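Local coordinates for glycoprotein E (Human herpesvirus 1, PDB 2GIY), which forms with its partner gI a receptor for the Fc part of host IgG and drives cell-to-cell spread of the virus, here as the C-terminal domain of its ectodomain, at residues E19-L22 with T28-T31; L70-P73 with E77-S80; L124-Q127 with N132-F135; W159-I164 with A173-P178. One frame throughout, in Å; residues are numbered along the deposited sequence.

Contact 1: E19-L22 with T28-T31; sequences EAIL and TFST
Ile21 lays its CG2 methyl over one face of the Phe29 ring, in a CH-pi contact whose carbon stands 4.3 Å from the ring centroid and 28° off the normal. The closest ring atom to Ile21 CG2 is Phe29 CE1, at 3.9 Å, so the methyl sits nearer one side of the face than its middle. The other branch of the isoleucine does separate work: Ile21 CD1 passes the backbone carbonyl oxygen of Ser30 and meets Thr31 CA at 3.9 Å, with Thr31 CG2 slightly farther off. With CG1 next to the backbone N and CG2 anti to it (chi1 -63°), the two branches diverge, one for each partner. No hydrogen bond joins the segments; each strand pairs within a different sheet of this Ig V-type domain, 20-22 with strand 155-165 and 29-30 with strand 133-135. Phe29 also meets the rings of Phe23 and Phe135, which places the Ile21 methyl at the border of an aromatic cluster. The union of the two sheets here is carried by hydrocarbon groups, with one carbonyl oxygen beside the isoleucine tip, and rests on dispersion and CH-pi attraction, while the Thr31 hydroxyl is held by Asn132 OD1 and Leu133 N.

Contact 2: L70-P73 with E77-S80; sequences LYHP and ECLS
His72 turns the edge of its imidazole to Cys78, whose SG lies almost in the ring plane, 82° off the normal and 4.6 Å from the ring centroid. The nearest ring atom to Cys78 SG is His72 ND1, at 3.6 Å. Histidine reaches this position with CG lodged between its own backbone N and carbonyl carbon (chi1 44°), which swings the ring round to the cysteine. The backbone carbonyl of the same residue lies on much the same side of the sulfur, with His72 O 3.6 Å from Cys78 SG. Pro73 contributes by its carbonyl and not by its ring: Pro73 O comes to 3.4 Å from the CD2 methyl of Leu79. The two segments carry the end of a weakly bonded helix, 67-71, and helix 76-79, with a short connection between. Their covalent tie is the disulfide from Cys78 to Cys69, just ahead of the first segment. No hydrogen bond crosses the contact; the crosslink, with the outside bonds of Pro73 O to Thr90 and Cys78 O to Ser89, ties the two turns. The half-cystine sulfur is next to His72 ND1 and His72 O, and any effect of these polar atoms on it can only be suggested.

Contact 3: L124-Q127 with N132-F135; sequences LAWQ and NLEF
This is a beta hairpin, strands 124-126 and 133-135 running antiparallel as the outer and middle strands of a small three-stranded sheet of the Ig V-type domain, inside the region that binds Fc. Ala125 and Glu134 form its hydrogen-bonded pair: Ala125 N reaches Glu134 O at 3.1 Å and Glu134 N returns to Ala125 O at 3.0 Å. Toward the turn, Gln127 N continues the pattern with a bond to Asn132 O. Leu124, Trp126, Leu133 and Phe135 occupy one face. There Leu124 CG, trans to the backbone N (chi1 -176°), brings CD1 over the Phe135 ring, 4.0 Å from its centroid and 16° off the normal; leucine and phenylalanine run alongside each other. Trp126 brings its edge in, with Trp126 CE3 3.7 Å from Asn132 O, while its NE1 bonds His117 O and its ring receives Arg98 in a cation-pi contact. Glu134 projects from the other face, where the glutamine chain of Gln127 is laid nearly perpendicular to it, its amide turned 65° from the carboxylate. The bond from Gln127 NE2 to Glu134 OE2 is weak, and the firmer tie of Glu134 is the salt bridge from OE1 to Arg136. Asn132 OD1 meanwhile holds Thr31 OG1, and near the turn a water donates to Gln127 OE1 at 2.8 Å and accepts from Asn132 ND2 at 3.0 Å.

Contact 4: W159-I164 with A173-P178; sequences WGHITI and AVVEQP
Val175 divides its two methyls between two rings. Its CG1 comes up to the edge of the Trp159 indole, close to the ring plane, with Val175 CG1 4.1 Å from Trp159 CH2; the valine and the indole point at each other. Its CG2 lies 3.7 Å from His161 CE1, meeting the imidazole at an oblique angle. Ala173 lies two residues back along the strand, and its methyl touches both Thr163 and His161: Ala173 CB is 3.7 Å from Thr163 OG1 and 4.1 Å from His161 CD2. His161 is thus touched at CE1 by the valine and at CD2 by the alanine. Both rings reach across because their CG atoms sit between backbone N and carbonyl carbon (chi1 74° for Trp159, 64° for His161). The backbones stay well apart, with the axes of the two strands approaching no closer than 9.0 Å at 158°, and no hydrogen bond crosses. This is face packing between two sheets: strand 155-165 belongs to the main six-stranded sheet of the Ig V-type domain, whereas 173-176 is an outer strand of a small parallel sheet with 63-66 and 87-88. Ile65 of strand 63-66 touches both Trp159 and His161. The indole is further fixed by a hydrogen bond from NE1 to Glu67 and by Leu70 and Tyr71 of helix 67-71, while His161 also touches Leu147 of strand 144-152. Arg14 of the second subunit packs on Trp159 and Val175.

From the N terminus, contact 1 closes the short loop between 19-22 and 28-31, where the chain passes from the six-stranded sheet to the three-stranded one. Contact 2 closes a still shorter turn between 70-73 and 77-80, contact 3 the hairpin turn between 124-127 and 132-135, and contact 4 the connection from 159-164 to 173-178, bringing the six-stranded sheet against the small parallel sheet. All four follow in series; none nests within or crosses another. In space contacts 1, 3 and 4 adjoin, strand 29-30 pairing with 133-135 and strand 20-22 with 159-164, and contact 2 meets contact 4. Contacts 2 and 3 lie on opposite sides of the chain's centre, their centres about 27 Å apart.

Contact 1: E19-L22 with T28-T31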
loop_
_atom_site.group_PDB
_atom_site.type_symbol
_atom_site.label_atom_id
_atom_site.label_comp_id
_atom_site.label_asym_id
_atom_site.label_seq_id
_atom_site.Cartn_x
_atom_site.Cartn_y
_atom_site.Cartn_z
ATOM N N GLU A 19 -6.845 1.486 10.286
ATOM C CA GLU A 19 -7.200 2.878 10.015
ATOM C C GLU A 19 -7.727 3.632 11.234
ATOM O O GLU A 19 -7.958 4.840 11.161
ATOM C CB GLU A 19 -8.241 2.958 8.891
ATOM C CG GLU A 19 -7.725 2.520 7.524
ATOM C CD GLU A 19 -8.729 2.763 6.410
ATOM O OE1 GLU A 19 -9.884 3.136 6.710
ATOM O OE2 GLU A 19 -8.365 2.576 5.231
ATOM N N ALA A 20 -7.916 2.936 12.350
ATOM C CA ALA A 20 -8.421 3.601 13.546
ATOM C C ALA A 20 -8.086 2.908 14.856
ATOM O O ALA A 20 -7.998 1.679 14.929
ATOM C CB ALA A 20 -9.939 3.776 13.438
ATOM N N ILE A 21 -7.891 3.719 15.890
ATOM C CA ILE A 21 -7.620 3.234 17.232
ATOM C C ILE A 21 -8.551 4.008 18.152
ATOM O O ILE A 21 -8.407 5.219 18.313
ATOM C CB ILE A 21 -6.172 3.512 17.691
ATOM C CG1 ILE A 21 -5.181 2.764 16.801
ATOM C CG2 ILE A 21 -5.998 3.073 19.142
ATOM C CD1 ILE A 21 -3.723 3.074 17.121
ATOM N N LEU A 22 -9.519 3.316 18.738
ATOM C CA LEU A 22 -10.445 3.961 19.658
ATOM C C LEU A 22 -9.909 3.721 21.058
ATOM O O LEU A 22 -9.569 2.589 21.413
ATOM C CB LEU A 22 -11.850 3.364 19.518
ATOM C CG LEU A 22 -12.739 3.851 18.366
ATOM C CD1 LEU A 22 -13.143 5.298 18.617
ATOM C CD2 LEU A 22 -12.006 3.724 17.035
ATOM N N THR A 28 -3.372 3.356 28.179
ATOM C CA THR A 28 -2.033 3.493 27.630
ATOM C C THR A 28 -2.007 2.529 26.459
ATOM O O THR A 28 -2.391 1.367 26.592
ATOM C CB THR A 28 -0.948 3.107 28.654
ATOM O OG1 THR A 28 -0.914 4.086 29.697
ATOM C CG2 THR A 28 0.422 3.043 27.987
ATOM N N PHE A 29 -1.586 3.018 25.301
ATOM C CA PHE A 29 -1.542 2.177 24.120
ATOM C C PHE A 29 -0.503 2.684 23.140
ATOM O O PHE A 29 0.070 3.759 23.320
ATOM C CB PHE A 29 -2.919 2.146 23.449
ATOM C CG PHE A 29 -3.359 3.475 22.900
ATOM C CD1 PHE A 29 -2.969 3.883 21.628
ATOM C CD2 PHE A 29 -4.161 4.324 23.659
ATOM C CE1 PHE A 29 -3.375 5.115 21.117
ATOM C CE2 PHE A 29 -4.572 5.554 23.162
ATOM C CZ PHE A 29 -4.178 5.952 21.886
ATOM N N SER A 30 -0.276 1.901 22.096
ATOM C CA SER A 30 0.691 2.247 21.070
ATOM C C SER A 30 0.104 1.987 19.692
ATOM O O SER A 30 -0.803 1.169 19.542
ATOM C CB SER A 30 1.954 1.397 21.250
ATOM O OG SER A 30 2.792 1.478 20.115
ATOM N N THR A 31 0.604 2.698 18.689
ATOM C CA THR A 31 0.148 2.466 17.333
ATOM C C THR A 31 0.839 1.163 16.952
ATOM O O THR A 31 1.749 0.711 17.652
ATOM C CB THR A 31 0.596 3.584 16.364
ATOM O OG1 THR A 31 2.027 3.688 16.373
ATOM C CG2 THR A 31 -0.014 4.914 16.773
#

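Contact 2: L70-P73 with E77-S80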
loop_
_atom_site.group_PDB
_atom_site.type_symbol
_atom_site.label_atom_id
_atom_site.label_comp_id
_atom_site.label_asym_id
_atom_site.label_seq_id
_atom_site.Cartn_x
_atom_site.Cartn_y
_atom_site.Cartn_z
ATOM N N LEU A 70 -0.612 15.599 -0.482
ATOM C CA LEU A 70 0.482 15.139 0.362
ATOM C C LEU A 70 1.812 15.257 -0.380
ATOM O O LEU A 70 2.846 15.538 0.228
ATOM C CB LEU A 70 0.249 13.682 0.787
ATOM C CG LEU A 70 -1.074 13.374 1.497
ATOM C CD1 LEU A 70 -1.130 11.891 1.850
ATOM C CD2 LEU A 70 -1.201 14.220 2.761
ATOM N N TYR A 71 1.779 15.060 -1.697
ATOM C CA TYR A 71 2.992 15.129 -2.506
ATOM C C TYR A 71 3.435 16.542 -2.865
ATOM O O TYR A 71 4.597 16.757 -3.211
ATOM C CB TYR A 71 2.824 14.296 -3.779
ATOM C CG TYR A 71 2.470 12.858 -3.500
ATOM C CD1 TYR A 71 1.143 12.462 -3.353
ATOM C CD2 TYR A 71 3.466 11.898 -3.329
ATOM C CE1 TYR A 71 0.815 11.146 -3.039
ATOM C CE2 TYR A 71 3.150 10.583 -3.016
ATOM C CZ TYR A 71 1.827 10.213 -2.870
ATOM O OH TYR A 71 1.524 8.915 -2.530
ATOM N N HIS A 72 2.513 17.497 -2.795
ATOM C CA HIS A 72 2.823 18.897 -3.085
ATOM C C HIS A 72 1.958 19.788 -2.194
ATOM O O HIS A 72 1.080 20.510 -2.669
ATOM C CB HIS A 72 2.589 19.213 -4.569
ATOM C CG HIS A 72 1.315 18.656 -5.122
ATOM N ND1 HIS A 72 0.071 19.099 -4.726
ATOM C CD2 HIS A 72 1.093 17.699 -6.055
ATOM C CE1 HIS A 72 -0.862 18.442 -5.393
ATOM N NE2 HIS A 72 -0.268 17.587 -6.207
ATOM N N PRO A 73 2.213 19.743 -0.874
ATOM C CA PRO A 73 1.509 20.501 0.164
ATOM C C PRO A 73 1.632 22.018 0.065
ATOM O O PRO A 73 1.015 22.742 0.846
ATOM C CB PRO A 73 2.119 19.956 1.456
ATOM C CG PRO A 73 3.524 19.650 1.050
ATOM C CD PRO A 73 3.331 18.979 -0.288
ATOM N N GLU A 77 -4.209 25.214 -3.823
ATOM C CA GLU A 77 -5.396 24.456 -3.432
ATOM C C GLU A 77 -5.137 23.529 -2.252
ATOM O O GLU A 77 -6.073 23.024 -1.629
ATOM C CB GLU A 77 -5.925 23.619 -4.600
ATOM C CG GLU A 77 -5.810 24.265 -5.971
ATOM C CD GLU A 77 -4.455 24.023 -6.614
ATOM O OE1 GLU A 77 -3.481 24.708 -6.239
ATOM O OE2 GLU A 77 -4.365 23.132 -7.488
ATOM N N CYS A 78 -3.867 23.286 -1.956
ATOM C CA CYS A 78 -3.528 22.417 -0.839
ATOM C C CYS A 78 -3.300 23.241 0.417
ATOM O O CYS A 78 -3.599 22.794 1.523
ATOM C CB CYS A 78 -2.287 21.592 -1.168
ATOM S SG CYS A 78 -2.508 20.453 -2.576
ATOM N N LEU A 79 -2.764 24.445 0.242
ATOM C CA LEU A 79 -2.521 25.336 1.369
ATOM C C LEU A 79 -3.842 25.870 1.903
ATOM O O LEU A 79 -3.970 26.135 3.098
ATOM C CB LEU A 79 -1.631 26.510 0.949
ATOM C CG LEU A 79 -0.157 26.178 0.707
ATOM C CD1 LEU A 79 0.531 27.338 0.008
ATOM C CD2 LEU A 79 0.519 25.874 2.037
ATOM N N SER A 80 -4.816 26.039 1.014
ATOM C CA SER A 80 -6.136 26.540 1.401
ATOM C C SER A 80 -7.195 25.539 0.952
ATOM O O SER A 80 -7.953 25.793 0.009
ATOM C CB SER A 80 -6.401 27.906 0.751
ATOM O OG SER A 80 -5.440 28.871 1.159
#

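Contact 3: L124-Q127 with N132-F135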
loop_
_atom_site.group_PDB
_atom_site.type_symbol
_atom_site.label_atom_id
_atom_site.label_comp_id
_atom_site.label_asym_id
_atom_site.label_seq_id
_atom_site.Cartn_x
_atom_site.Cartn_y
_atom_site.Cartn_z
ATOM N N LEU A 124 2.796 11.781 25.163
ATOM C CA LEU A 124 3.257 11.212 23.897
ATOM C C LEU A 124 4.745 10.881 23.957
ATOM O O LEU A 124 5.541 11.657 24.487
ATOM C CB LEU A 124 3.013 12.194 22.750
ATOM C CG LEU A 124 3.364 11.697 21.344
ATOM C CD1 LEU A 124 2.397 10.606 20.929
ATOM C CD2 LEU A 124 3.307 12.857 20.356
ATOM N N ALA A 125 5.122 9.733 23.405
ATOM C CA ALA A 125 6.523 9.330 23.403
ATOM C C ALA A 125 6.835 8.380 22.259
ATOM O O ALA A 125 5.964 7.639 21.793
ATOM C CB ALA A 125 6.886 8.674 24.734
ATOM N N TRP A 126 8.087 8.430 21.813
ATOM C CA TRP A 126 8.589 7.572 20.747
ATOM C C TRP A 126 8.789 6.198 21.361
ATOM O O TRP A 126 9.530 6.053 22.343
ATOM C CB TRP A 126 9.960 8.056 20.259
ATOM C CG TRP A 126 9.984 8.905 19.020
ATOM C CD1 TRP A 126 10.578 10.124 18.886
ATOM C CD2 TRP A 126 9.472 8.566 17.723
ATOM N NE1 TRP A 126 10.475 10.567 17.589
ATOM C CE2 TRP A 126 9.804 9.630 16.853
ATOM C CE3 TRP A 126 8.773 7.466 17.210
ATOM C CZ2 TRP A 126 9.455 9.629 15.499
ATOM C CZ3 TRP A 126 8.428 7.464 15.862
ATOM C CH2 TRP A 126 8.772 8.540 15.022
ATOM N N GLN A 127 8.139 5.188 20.801
ATOM C CA GLN A 127 8.336 3.844 21.311
ATOM C C GLN A 127 9.820 3.581 21.056
ATOM O O GLN A 127 10.271 3.637 19.911
ATOM C CB GLN A 127 7.465 2.851 20.537
ATOM C CG GLN A 127 7.595 1.416 21.028
ATOM C CD GLN A 127 6.529 0.507 20.454
ATOM O OE1 GLN A 127 6.953 -0.544 19.761
ATOM N NE2 GLN A 127 5.335 0.746 20.635
ATOM N N ASN A 132 6.620 3.600 15.941
ATOM C CA ASN A 132 5.284 3.716 16.509
ATOM C C ASN A 132 5.209 4.759 17.609
ATOM O O ASN A 132 6.199 5.056 18.275
ATOM C CB ASN A 132 4.812 2.370 17.056
ATOM C CG ASN A 132 4.402 1.418 15.962
ATOM O OD1 ASN A 132 3.489 1.708 15.187
ATOM N ND2 ASN A 132 5.070 0.274 15.888
ATOM N N LEU A 133 4.018 5.317 17.784
ATOM C CA LEU A 133 3.777 6.326 18.807
ATOM C C LEU A 133 3.104 5.679 20.004
ATOM O O LEU A 133 2.232 4.825 19.845
ATOM C CB LEU A 133 2.847 7.418 18.272
ATOM C CG LEU A 133 3.295 8.222 17.052
ATOM C CD1 LEU A 133 2.172 9.177 16.653
ATOM C CD2 LEU A 133 4.572 8.989 17.375
ATOM N N GLU A 134 3.498 6.098 21.201
ATOM C CA GLU A 134 2.894 5.574 22.412
ATOM C C GLU A 134 2.182 6.689 23.157
ATOM O O GLU A 134 2.711 7.793 23.290
ATOM C CB GLU A 134 3.949 4.939 23.320
ATOM C CG GLU A 134 4.272 3.504 22.963
ATOM C CD GLU A 134 5.110 2.820 24.022
ATOM O OE1 GLU A 134 4.874 3.080 25.221
ATOM O OE2 GLU A 134 5.993 2.017 23.655
ATOM N N PHE A 135 0.976 6.390 23.631
ATOM C CA PHE A 135 0.167 7.344 24.382
ATOM C C PHE A 135 -0.028 6.824 25.805
ATOM O O PHE A 135 -0.605 5.755 26.009
ATOM C CB PHE A 135 -1.200 7.528 23.712
ATOM C CG PHE A 135 -1.125 8.090 22.316
ATOM C CD1 PHE A 135 -0.687 7.304 21.253
ATOM C CD2 PHE A 135 -1.498 9.409 22.064
ATOM C CE1 PHE A 135 -0.624 7.824 19.959
ATOM C CE2 PHE A 135 -1.438 9.936 20.773
ATOM C CZ PHE A 135 -1.000 9.140 19.720
HETATM O O HOH W 1 7.374 -1.254 17.125
#

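Contact 4: W159-I164 with A173-P178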
loop_
_atom_site.group_PDB
_atom_site.type_symbol
_atom_site.label_atom_id
_atom_site.label_comp_id
_atom_site.label_asym_id
_atom_site.label_seq_id
_atom_site.Cartn_x
_atom_site.Cartn_y
_atom_site.Cartn_z
ATOM N N TRP A 159 2.490 5.987 2.649
ATOM C CA TRP A 159 1.816 6.751 3.691
ATOM C C TRP A 159 0.573 6.012 4.154
ATOM O O TRP A 159 0.052 5.134 3.456
ATOM C CB TRP A 159 1.435 8.162 3.211
ATOM C CG TRP A 159 0.270 8.214 2.258
ATOM C CD1 TRP A 159 0.312 8.060 0.900
ATOM C CD2 TRP A 159 -1.107 8.428 2.597
ATOM N NE1 TRP A 159 -0.956 8.168 0.372
ATOM C CE2 TRP A 159 -1.844 8.391 1.392
ATOM C CE3 TRP A 159 -1.789 8.645 3.801
ATOM C CZ2 TRP A 159 -3.235 8.564 1.357
ATOM C CZ3 TRP A 159 -3.172 8.817 3.765
ATOM C CH2 TRP A 159 -3.877 8.775 2.551
ATOM N N GLY A 160 0.113 6.359 5.349
ATOM C CA GLY A 160 -1.077 5.736 5.885
ATOM C C GLY A 160 -1.703 6.667 6.897
ATOM O O GLY A 160 -1.061 7.625 7.337
ATOM N N HIS A 161 -2.954 6.407 7.257
ATOM C CA HIS A 161 -3.624 7.243 8.241
ATOM C C HIS A 161 -4.256 6.411 9.345
ATOM O O HIS A 161 -4.646 5.255 9.133
ATOM C CB HIS A 161 -4.696 8.117 7.577
ATOM C CG HIS A 161 -5.822 7.339 6.963
ATOM N ND1 HIS A 161 -5.697 6.657 5.772
ATOM C CD2 HIS A 161 -7.095 7.136 7.380
ATOM C CE1 HIS A 161 -6.844 6.068 5.480
ATOM N NE2 HIS A 161 -7.709 6.342 6.442
ATOM N N ILE A 162 -4.339 7.009 10.529
ATOM C CA ILE A 162 -4.940 6.370 11.686
ATOM C C ILE A 162 -5.726 7.415 12.460
ATOM O O ILE A 162 -5.163 8.427 12.875
ATOM C CB ILE A 162 -3.890 5.813 12.673
ATOM C CG1 ILE A 162 -2.866 4.943 11.948
ATOM C CG2 ILE A 162 -4.592 4.993 13.756
ATOM C CD1 ILE A 162 -1.744 4.477 12.858
ATOM N N THR A 163 -7.026 7.193 12.632
ATOM C CA THR A 163 -7.814 8.117 13.427
ATOM C C THR A 163 -7.704 7.562 14.839
ATOM O O THR A 163 -8.186 6.463 15.138
ATOM C CB THR A 163 -9.294 8.155 12.995
ATOM O OG1 THR A 163 -9.396 8.739 11.691
ATOM C CG2 THR A 163 -10.104 9.001 13.971
ATOM N N ILE A 164 -7.036 8.320 15.697
ATOM C CA ILE A 164 -6.820 7.920 17.077
ATOM C C ILE A 164 -7.652 8.824 17.960
ATOM O O ILE A 164 -7.375 10.020 18.064
ATOM C CB ILE A 164 -5.341 8.069 17.449
ATOM C CG1 ILE A 164 -4.489 7.268 16.461
ATOM C CG2 ILE A 164 -5.106 7.599 18.885
ATOM C CD1 ILE A 164 -2.983 7.413 16.676
ATOM N N ALA A 173 -12.637 9.171 8.581
ATOM C CA ALA A 173 -11.685 9.822 7.688
ATOM C C ALA A 173 -11.855 9.217 6.298
ATOM O O ALA A 173 -11.865 7.996 6.143
ATOM C CB ALA A 173 -10.254 9.607 8.181
ATOM N N VAL A 174 -12.005 10.069 5.292
ATOM C CA VAL A 174 -12.167 9.600 3.924
ATOM C C VAL A 174 -11.025 10.109 3.056
ATOM O O VAL A 174 -10.650 11.282 3.123
ATOM C CB VAL A 174 -13.507 10.070 3.319
ATOM C CG1 VAL A 174 -14.668 9.504 4.131
ATOM C CG2 VAL A 174 -13.566 11.582 3.299
ATOM N N VAL A 175 -10.465 9.219 2.244
ATOM C CA VAL A 175 -9.369 9.597 1.369
ATOM C C VAL A 175 -9.917 10.093 0.038
ATOM O O VAL A 175 -10.562 9.340 -0.692
ATOM C CB VAL A 175 -8.415 8.398 1.109
ATOM C CG1 VAL A 175 -7.230 8.846 0.263
ATOM C CG2 VAL A 175 -7.937 7.816 2.432
ATOM N N GLU A 176 -9.679 11.369 -0.260
ATOM C CA GLU A 176 -10.121 11.961 -1.516
ATOM C C GLU A 176 -9.019 11.690 -2.531
ATOM O O GLU A 176 -7.917 12.232 -2.434
ATOM C CB GLU A 176 -10.335 13.469 -1.363
ATOM C CG GLU A 176 -11.516 13.851 -0.483
ATOM C CD GLU A 176 -12.826 13.255 -0.970
ATOM O OE1 GLU A 176 -13.103 13.333 -2.187
ATOM O OE2 GLU A 176 -13.583 12.717 -0.134
ATOM N N GLN A 177 -9.325 10.848 -3.507
ATOM C CA GLN A 177 -8.347 10.468 -4.511
ATOM C C GLN A 177 -8.772 10.794 -5.934
ATOM O O GLN A 177 -9.962 10.923 -6.228
ATOM C CB GLN A 177 -8.082 8.965 -4.385
ATOM C CG GLN A 177 -9.348 8.125 -4.525
ATOM C CD GLN A 177 -9.398 6.948 -3.564
ATOM O OE1 GLN A 177 -8.513 6.094 -3.557
ATOM N NE2 GLN A 177 -10.446 6.897 -2.747
ATOM N N PRO A 178 -7.796 10.953 -6.842
ATOM C CA PRO A 178 -8.156 11.256 -8.228
ATOM C C PRO A 178 -8.831 10.008 -8.787
ATOM O O PRO A 178 -8.859 8.975 -8.115
ATOM C CB PRO A 178 -6.803 11.543 -8.876
ATOM C CG PRO A 178 -5.869 10.668 -8.101
ATOM C CD PRO A 178 -6.334 10.869 -6.680
#